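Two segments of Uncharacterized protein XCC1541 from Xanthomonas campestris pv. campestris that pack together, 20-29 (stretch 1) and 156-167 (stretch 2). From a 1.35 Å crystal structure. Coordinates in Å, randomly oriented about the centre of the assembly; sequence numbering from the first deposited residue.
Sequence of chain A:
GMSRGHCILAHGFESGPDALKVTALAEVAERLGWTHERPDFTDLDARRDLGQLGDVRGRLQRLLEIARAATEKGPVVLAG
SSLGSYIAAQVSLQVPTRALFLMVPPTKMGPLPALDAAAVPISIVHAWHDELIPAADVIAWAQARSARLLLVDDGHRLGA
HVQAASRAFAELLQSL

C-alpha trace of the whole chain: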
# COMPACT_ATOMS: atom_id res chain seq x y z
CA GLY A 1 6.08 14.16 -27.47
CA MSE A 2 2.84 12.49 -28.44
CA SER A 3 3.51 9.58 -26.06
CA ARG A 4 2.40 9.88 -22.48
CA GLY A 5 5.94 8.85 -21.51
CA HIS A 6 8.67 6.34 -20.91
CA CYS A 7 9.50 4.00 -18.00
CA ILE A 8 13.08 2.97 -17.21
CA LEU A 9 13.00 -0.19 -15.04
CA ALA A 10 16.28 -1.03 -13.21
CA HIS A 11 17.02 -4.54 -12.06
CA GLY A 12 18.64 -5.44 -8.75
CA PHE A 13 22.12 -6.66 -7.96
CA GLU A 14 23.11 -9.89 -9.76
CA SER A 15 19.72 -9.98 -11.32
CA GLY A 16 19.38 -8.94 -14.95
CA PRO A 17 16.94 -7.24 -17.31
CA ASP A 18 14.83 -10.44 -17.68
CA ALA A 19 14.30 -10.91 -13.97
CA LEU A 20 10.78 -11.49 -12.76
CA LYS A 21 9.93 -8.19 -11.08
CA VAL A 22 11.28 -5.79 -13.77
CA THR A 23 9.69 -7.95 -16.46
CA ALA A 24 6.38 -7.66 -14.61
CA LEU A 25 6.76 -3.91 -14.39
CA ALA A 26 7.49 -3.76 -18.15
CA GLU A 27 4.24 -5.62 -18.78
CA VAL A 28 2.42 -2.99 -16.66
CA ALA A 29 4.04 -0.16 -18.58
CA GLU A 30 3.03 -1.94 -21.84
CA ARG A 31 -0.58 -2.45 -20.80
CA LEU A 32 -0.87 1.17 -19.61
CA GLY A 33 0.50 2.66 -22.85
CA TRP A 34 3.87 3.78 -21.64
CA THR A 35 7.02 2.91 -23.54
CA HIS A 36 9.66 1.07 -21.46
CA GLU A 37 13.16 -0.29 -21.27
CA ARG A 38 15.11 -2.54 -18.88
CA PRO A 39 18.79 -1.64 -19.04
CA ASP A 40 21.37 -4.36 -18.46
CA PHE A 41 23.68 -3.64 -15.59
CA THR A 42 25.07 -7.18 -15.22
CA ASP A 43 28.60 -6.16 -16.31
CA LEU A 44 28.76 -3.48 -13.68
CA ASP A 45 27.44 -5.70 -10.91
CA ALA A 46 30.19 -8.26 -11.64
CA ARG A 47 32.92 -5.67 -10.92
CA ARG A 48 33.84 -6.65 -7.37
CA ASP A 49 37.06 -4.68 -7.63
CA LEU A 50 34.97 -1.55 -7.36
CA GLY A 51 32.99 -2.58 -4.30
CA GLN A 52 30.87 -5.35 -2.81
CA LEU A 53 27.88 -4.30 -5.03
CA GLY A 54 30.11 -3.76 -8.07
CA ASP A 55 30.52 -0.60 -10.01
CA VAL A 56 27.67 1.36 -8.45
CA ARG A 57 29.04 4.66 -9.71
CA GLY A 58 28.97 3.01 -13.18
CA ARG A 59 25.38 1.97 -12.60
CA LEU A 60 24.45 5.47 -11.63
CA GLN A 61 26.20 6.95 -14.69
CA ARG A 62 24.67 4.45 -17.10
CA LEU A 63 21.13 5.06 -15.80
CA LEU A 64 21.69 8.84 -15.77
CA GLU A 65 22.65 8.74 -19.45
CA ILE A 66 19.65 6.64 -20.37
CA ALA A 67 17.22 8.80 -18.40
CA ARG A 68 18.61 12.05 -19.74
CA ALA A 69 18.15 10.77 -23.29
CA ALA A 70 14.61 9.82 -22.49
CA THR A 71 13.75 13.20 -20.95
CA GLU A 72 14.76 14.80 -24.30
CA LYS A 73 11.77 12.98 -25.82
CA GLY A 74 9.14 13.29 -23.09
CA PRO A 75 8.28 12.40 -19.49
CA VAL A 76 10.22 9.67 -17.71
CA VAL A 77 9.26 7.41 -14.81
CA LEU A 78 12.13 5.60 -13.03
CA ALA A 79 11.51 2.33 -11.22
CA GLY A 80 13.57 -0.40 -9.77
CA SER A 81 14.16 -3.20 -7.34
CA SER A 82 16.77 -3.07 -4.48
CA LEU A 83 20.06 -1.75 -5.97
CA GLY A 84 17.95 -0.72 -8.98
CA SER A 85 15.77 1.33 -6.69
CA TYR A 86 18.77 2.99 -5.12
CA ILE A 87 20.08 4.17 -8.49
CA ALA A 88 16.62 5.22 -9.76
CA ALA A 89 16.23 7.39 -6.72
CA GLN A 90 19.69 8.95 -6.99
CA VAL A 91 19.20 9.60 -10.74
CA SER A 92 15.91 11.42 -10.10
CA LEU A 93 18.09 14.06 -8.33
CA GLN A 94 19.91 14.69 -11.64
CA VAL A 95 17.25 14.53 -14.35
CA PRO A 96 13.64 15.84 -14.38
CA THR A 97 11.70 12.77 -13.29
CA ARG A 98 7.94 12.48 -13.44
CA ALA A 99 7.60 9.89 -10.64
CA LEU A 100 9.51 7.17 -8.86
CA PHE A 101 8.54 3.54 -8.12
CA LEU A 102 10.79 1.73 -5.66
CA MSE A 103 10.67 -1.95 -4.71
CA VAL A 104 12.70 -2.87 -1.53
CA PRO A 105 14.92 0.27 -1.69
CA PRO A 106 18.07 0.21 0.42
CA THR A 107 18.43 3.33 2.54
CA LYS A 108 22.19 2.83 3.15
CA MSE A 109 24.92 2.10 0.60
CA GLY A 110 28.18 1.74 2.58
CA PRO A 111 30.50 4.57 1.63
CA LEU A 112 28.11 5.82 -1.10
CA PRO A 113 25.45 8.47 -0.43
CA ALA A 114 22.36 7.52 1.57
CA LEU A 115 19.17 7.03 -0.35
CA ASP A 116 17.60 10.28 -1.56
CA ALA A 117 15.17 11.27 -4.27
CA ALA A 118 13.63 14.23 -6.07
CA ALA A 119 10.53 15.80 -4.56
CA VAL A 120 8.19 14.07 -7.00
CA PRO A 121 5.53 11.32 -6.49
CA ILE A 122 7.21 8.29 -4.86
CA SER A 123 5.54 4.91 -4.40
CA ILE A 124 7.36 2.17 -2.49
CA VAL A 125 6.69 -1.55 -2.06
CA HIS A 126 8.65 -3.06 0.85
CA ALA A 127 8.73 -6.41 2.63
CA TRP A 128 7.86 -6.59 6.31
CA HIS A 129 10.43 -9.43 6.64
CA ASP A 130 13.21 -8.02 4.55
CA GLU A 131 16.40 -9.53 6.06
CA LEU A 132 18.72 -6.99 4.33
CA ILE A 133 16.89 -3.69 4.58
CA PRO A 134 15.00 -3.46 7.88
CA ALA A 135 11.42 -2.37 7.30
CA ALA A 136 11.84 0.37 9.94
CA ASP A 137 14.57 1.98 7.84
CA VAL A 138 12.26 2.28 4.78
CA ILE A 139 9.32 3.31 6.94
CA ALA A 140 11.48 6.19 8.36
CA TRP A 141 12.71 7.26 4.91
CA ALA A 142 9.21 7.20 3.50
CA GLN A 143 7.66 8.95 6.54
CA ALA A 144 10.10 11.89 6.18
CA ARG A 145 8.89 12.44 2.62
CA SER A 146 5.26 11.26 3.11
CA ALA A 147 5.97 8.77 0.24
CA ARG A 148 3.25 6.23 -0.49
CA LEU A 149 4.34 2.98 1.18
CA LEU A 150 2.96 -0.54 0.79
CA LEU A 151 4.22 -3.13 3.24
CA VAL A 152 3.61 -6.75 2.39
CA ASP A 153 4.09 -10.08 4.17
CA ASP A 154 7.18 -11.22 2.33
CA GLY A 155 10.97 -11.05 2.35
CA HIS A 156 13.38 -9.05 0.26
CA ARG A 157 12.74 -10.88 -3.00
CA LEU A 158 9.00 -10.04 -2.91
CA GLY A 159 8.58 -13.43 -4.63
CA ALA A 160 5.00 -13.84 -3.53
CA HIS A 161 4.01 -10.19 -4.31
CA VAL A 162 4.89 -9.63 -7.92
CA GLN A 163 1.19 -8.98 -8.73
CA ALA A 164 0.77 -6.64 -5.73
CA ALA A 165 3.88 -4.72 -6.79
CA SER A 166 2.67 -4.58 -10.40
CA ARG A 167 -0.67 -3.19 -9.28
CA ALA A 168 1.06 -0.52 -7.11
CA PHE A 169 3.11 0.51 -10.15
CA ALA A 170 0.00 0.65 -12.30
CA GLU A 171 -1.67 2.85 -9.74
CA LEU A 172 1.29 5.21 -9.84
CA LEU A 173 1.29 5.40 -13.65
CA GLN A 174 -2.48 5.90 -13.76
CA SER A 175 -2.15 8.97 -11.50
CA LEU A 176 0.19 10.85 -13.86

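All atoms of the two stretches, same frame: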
# COMPACT_ATOMS: atom_id res chain seq x y z
N LEU A 20 12.21 -11.49 -12.96
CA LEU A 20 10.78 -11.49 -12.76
C LEU A 20 10.14 -10.14 -12.46
O LEU A 20 9.17 -9.77 -13.12
CB LEU A 20 10.46 -12.42 -11.57
N LYS A 21 10.66 -9.40 -11.49
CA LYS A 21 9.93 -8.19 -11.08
C LYS A 21 10.02 -7.06 -12.13
O LYS A 21 9.01 -6.43 -12.40
CB LYS A 21 10.32 -7.69 -9.68
CG LYS A 21 9.91 -8.70 -8.62
CD LYS A 21 9.98 -8.18 -7.22
CE LYS A 21 11.39 -7.84 -6.83
NZ LYS A 21 12.33 -8.95 -6.78
N VAL A 22 11.19 -6.82 -12.72
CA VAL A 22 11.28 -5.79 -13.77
C VAL A 22 10.50 -6.19 -15.01
O VAL A 22 9.92 -5.33 -15.65
CB VAL A 22 12.72 -5.35 -14.14
CG1 VAL A 22 13.30 -4.50 -12.97
CG2 VAL A 22 13.59 -6.55 -14.55
N THR A 23 10.44 -7.49 -15.35
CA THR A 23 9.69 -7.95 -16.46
C THR A 23 8.21 -7.69 -16.19
O THR A 23 7.47 -7.23 -17.05
CB THR A 23 9.99 -9.46 -16.68
OG1 THR A 23 11.38 -9.57 -17.01
CG2 THR A 23 9.12 -9.98 -17.76
N ALA A 24 7.76 -7.94 -14.99
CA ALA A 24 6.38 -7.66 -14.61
C ALA A 24 6.07 -6.18 -14.72
O ALA A 24 5.00 -5.80 -15.19
CB ALA A 24 6.11 -8.13 -13.18
N LEU A 25 6.99 -5.34 -14.29
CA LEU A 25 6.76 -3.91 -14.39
C LEU A 25 6.73 -3.46 -15.85
O LEU A 25 5.98 -2.55 -16.19
CB LEU A 25 7.79 -3.09 -13.63
CG LEU A 25 7.86 -3.26 -12.12
CD1 LEU A 25 8.74 -2.10 -11.54
CD2 LEU A 25 6.48 -3.33 -11.46
N ALA A 26 7.53 -4.05 -16.71
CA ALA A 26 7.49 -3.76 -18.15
C ALA A 26 6.13 -4.13 -18.74
O ALA A 26 5.60 -3.42 -19.61
CB ALA A 26 8.59 -4.46 -18.87
N GLU A 27 5.56 -5.23 -18.31
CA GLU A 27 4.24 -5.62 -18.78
C GLU A 27 3.22 -4.59 -18.31
O GLU A 27 2.31 -4.25 -19.05
CB GLU A 27 3.91 -7.03 -18.29
CG GLU A 27 2.49 -7.49 -18.64
N VAL A 28 3.35 -4.02 -17.11
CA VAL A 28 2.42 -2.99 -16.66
C VAL A 28 2.58 -1.78 -17.51
O VAL A 28 1.57 -1.22 -17.98
CB VAL A 28 2.68 -2.64 -15.18
CG1 VAL A 28 1.93 -1.43 -14.75
CG2 VAL A 28 2.25 -3.79 -14.29
N ALA A 29 3.80 -1.32 -17.74
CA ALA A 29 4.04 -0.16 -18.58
C ALA A 29 3.39 -0.43 -19.95
O ALA A 29 2.65 0.43 -20.45
CB ALA A 29 5.50 0.13 -18.72
N HIS A 156 12.77 -9.96 1.20
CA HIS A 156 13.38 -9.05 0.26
C HIS A 156 13.10 -9.30 -1.21
O HIS A 156 13.08 -8.38 -2.01
CB HIS A 156 14.90 -9.07 0.50
CG HIS A 156 15.64 -8.12 -0.34
ND1 HIS A 156 15.59 -6.76 -0.15
CD2 HIS A 156 16.49 -8.33 -1.39
CE1 HIS A 156 16.35 -6.18 -1.08
NE2 HIS A 156 16.91 -7.10 -1.83
N ARG A 157 12.96 -10.58 -1.59
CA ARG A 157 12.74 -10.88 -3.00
C ARG A 157 11.34 -10.53 -3.50
O ARG A 157 11.11 -10.46 -4.73
CB ARG A 157 13.02 -12.35 -3.27
CG ARG A 157 14.42 -12.83 -2.86
CD ARG A 157 14.59 -14.31 -3.30
NE ARG A 157 13.59 -15.21 -2.73
CZ ARG A 157 13.72 -15.84 -1.57
NH1 ARG A 157 14.80 -15.67 -0.82
NH2 ARG A 157 12.75 -16.63 -1.15
N LEU A 158 10.39 -10.31 -2.59
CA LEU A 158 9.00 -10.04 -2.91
C LEU A 158 8.45 -11.12 -3.84
O LEU A 158 7.59 -10.84 -4.70
CB LEU A 158 8.76 -8.64 -3.56
CG LEU A 158 9.05 -7.46 -2.65
CD1 LEU A 158 9.07 -6.14 -3.45
CD2 LEU A 158 8.10 -7.45 -1.51
N GLY A 159 8.94 -12.34 -3.68
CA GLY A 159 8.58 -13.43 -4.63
C GLY A 159 7.13 -13.83 -4.66
O GLY A 159 6.64 -14.39 -5.67
N ALA A 160 6.42 -13.56 -3.60
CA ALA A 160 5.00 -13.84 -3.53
C ALA A 160 4.13 -12.58 -3.76
O ALA A 160 2.90 -12.66 -3.65
CB ALA A 160 4.66 -14.47 -2.22
N HIS A 161 4.75 -11.47 -4.12
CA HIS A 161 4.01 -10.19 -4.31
C HIS A 161 4.33 -9.50 -5.59
O HIS A 161 4.20 -8.28 -5.70
CB HIS A 161 4.24 -9.31 -3.08
CG HIS A 161 3.55 -9.85 -1.89
ND1 HIS A 161 4.11 -10.80 -1.06
CD2 HIS A 161 2.29 -9.67 -1.46
CE1 HIS A 161 3.22 -11.16 -0.16
NE2 HIS A 161 2.11 -10.46 -0.37
N VAL A 162 4.60 -10.24 -6.63
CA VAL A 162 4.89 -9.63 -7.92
C VAL A 162 3.63 -8.97 -8.45
O VAL A 162 3.71 -7.87 -9.01
CB VAL A 162 5.44 -10.64 -8.93
CG1 VAL A 162 5.65 -9.96 -10.27
CG2 VAL A 162 6.76 -11.21 -8.47
N GLN A 163 2.47 -9.59 -8.28
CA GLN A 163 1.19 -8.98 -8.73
C GLN A 163 0.86 -7.76 -7.92
O GLN A 163 0.42 -6.76 -8.47
CB GLN A 163 0.02 -9.96 -8.62
N ALA A 164 1.03 -7.79 -6.59
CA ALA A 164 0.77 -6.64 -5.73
C ALA A 164 1.67 -5.48 -6.12
O ALA A 164 1.21 -4.34 -6.25
CB ALA A 164 0.96 -7.02 -4.27
N ALA A 165 2.93 -5.76 -6.38
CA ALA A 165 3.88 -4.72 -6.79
C ALA A 165 3.53 -4.15 -8.16
O ALA A 165 3.54 -2.91 -8.34
CB ALA A 165 5.30 -5.29 -6.79
N SER A 166 3.09 -5.01 -9.07
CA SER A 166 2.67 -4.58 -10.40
C SER A 166 1.46 -3.66 -10.31
O SER A 166 1.40 -2.65 -11.00
CB SER A 166 2.28 -5.82 -11.23
OG SER A 166 3.41 -6.56 -11.52
N ARG A 167 0.49 -3.99 -9.47
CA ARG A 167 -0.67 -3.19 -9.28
C ARG A 167 -0.30 -1.83 -8.68
O ARG A 167 -0.91 -0.81 -9.05
CB ARG A 167 -1.70 -3.94 -8.41
CG ARG A 167 -2.53 -4.90 -9.20
CD ARG A 167 -3.59 -5.51 -8.33
NE ARG A 167 -3.00 -6.51 -7.46
CZ ARG A 167 -2.88 -7.81 -7.76
NH1 ARG A 167 -3.24 -8.30 -8.94
NH2 ARG A 167 -2.34 -8.60 -6.85
O HOH W 1 14.02 -8.07 -4.73
O HOH W 2 2.81 -7.44 -14.70

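Helices distant in sequence can share an interface in which apolar side chains pack together and the polar ends of others are bonded; the contact between residues 20-29 and 156-167 of XCC1541 is an example. The first stretch is helical throughout. The second begins as loop, passes through a type I turn from L158 to H161, closed by a hydrogen bond from H161 N to L158 O (3.0 Å), and enters a helix at V162, with H161 in the N-cap position. The two helices run in broadly the same direction, their axes inclined by 40° and approaching to 9.4 Å. Their register is simple: the CA atoms of K21 and V162 lie 6.1 Å apart, and those of L25 and S166, one helical turn further along each chain, 5.8 Å apart. A spacing of four residues on both helices thus brings successive turns into contact.

At the centre of this ladder sits A24, whose CA-to-CB bond points toward the second stretch. Its methyl group touches V162 on one turn and S166 on the next: A24 CB lies 3.5 Å from V162 CG1, an apolar contact, and 3.5 Å from S166 OG. A24 ends at CB, and that one methyl meets both residues. V162, in the t rotamer, also places CG2 4.0 Å from K21 CG, so the aliphatic part of the lysine extends the apolar surface.

S166 shows how a polar side chain can be accommodated in such a contact. Its hydroxyl turns back along its own helix and donates a hydrogen bond to the carbonyl of the preceding turn, S166 OG to V162 O, at 2.8 Å. The proton is thereby satisfied within the helix, and the residue can pack against nonpolar neighbours. V28 CG2 approaches S166 CB at 3.7 Å and S166 O at 3.6 Å, while L25, whose CA-to-CB bond points sideways, reaches inward with CD2 to 4.1 Å from S166 CA. A water adds a polar link, donating to A24 O at 2.8 Å and, through a weak bond, to S166 OG at 3.4 Å.

The direct hydrogen bond between the stretches belongs to K21. Its CA-to-CB bond also points sideways, but the chain bends through m, t, m and m rotamers and carries the ammonium group to the loop before the second helix. There K21 NZ donates to R157 O at 2.8 Å. A second donation, to a water 2.8 Å from K21 NZ, is relayed to H156 O, 2.9 Å from the same water, so one ammonium group serves two consecutive carbonyls, one directly and one through water. Along the way K21 CD packs 3.9 Å from L158 CB. The lysine therefore combines two roles that its chemistry allows: its methylenes join the hydrophobic contact, and its charged end bonds the loop backbone, R157 O directly and H156 O through a water.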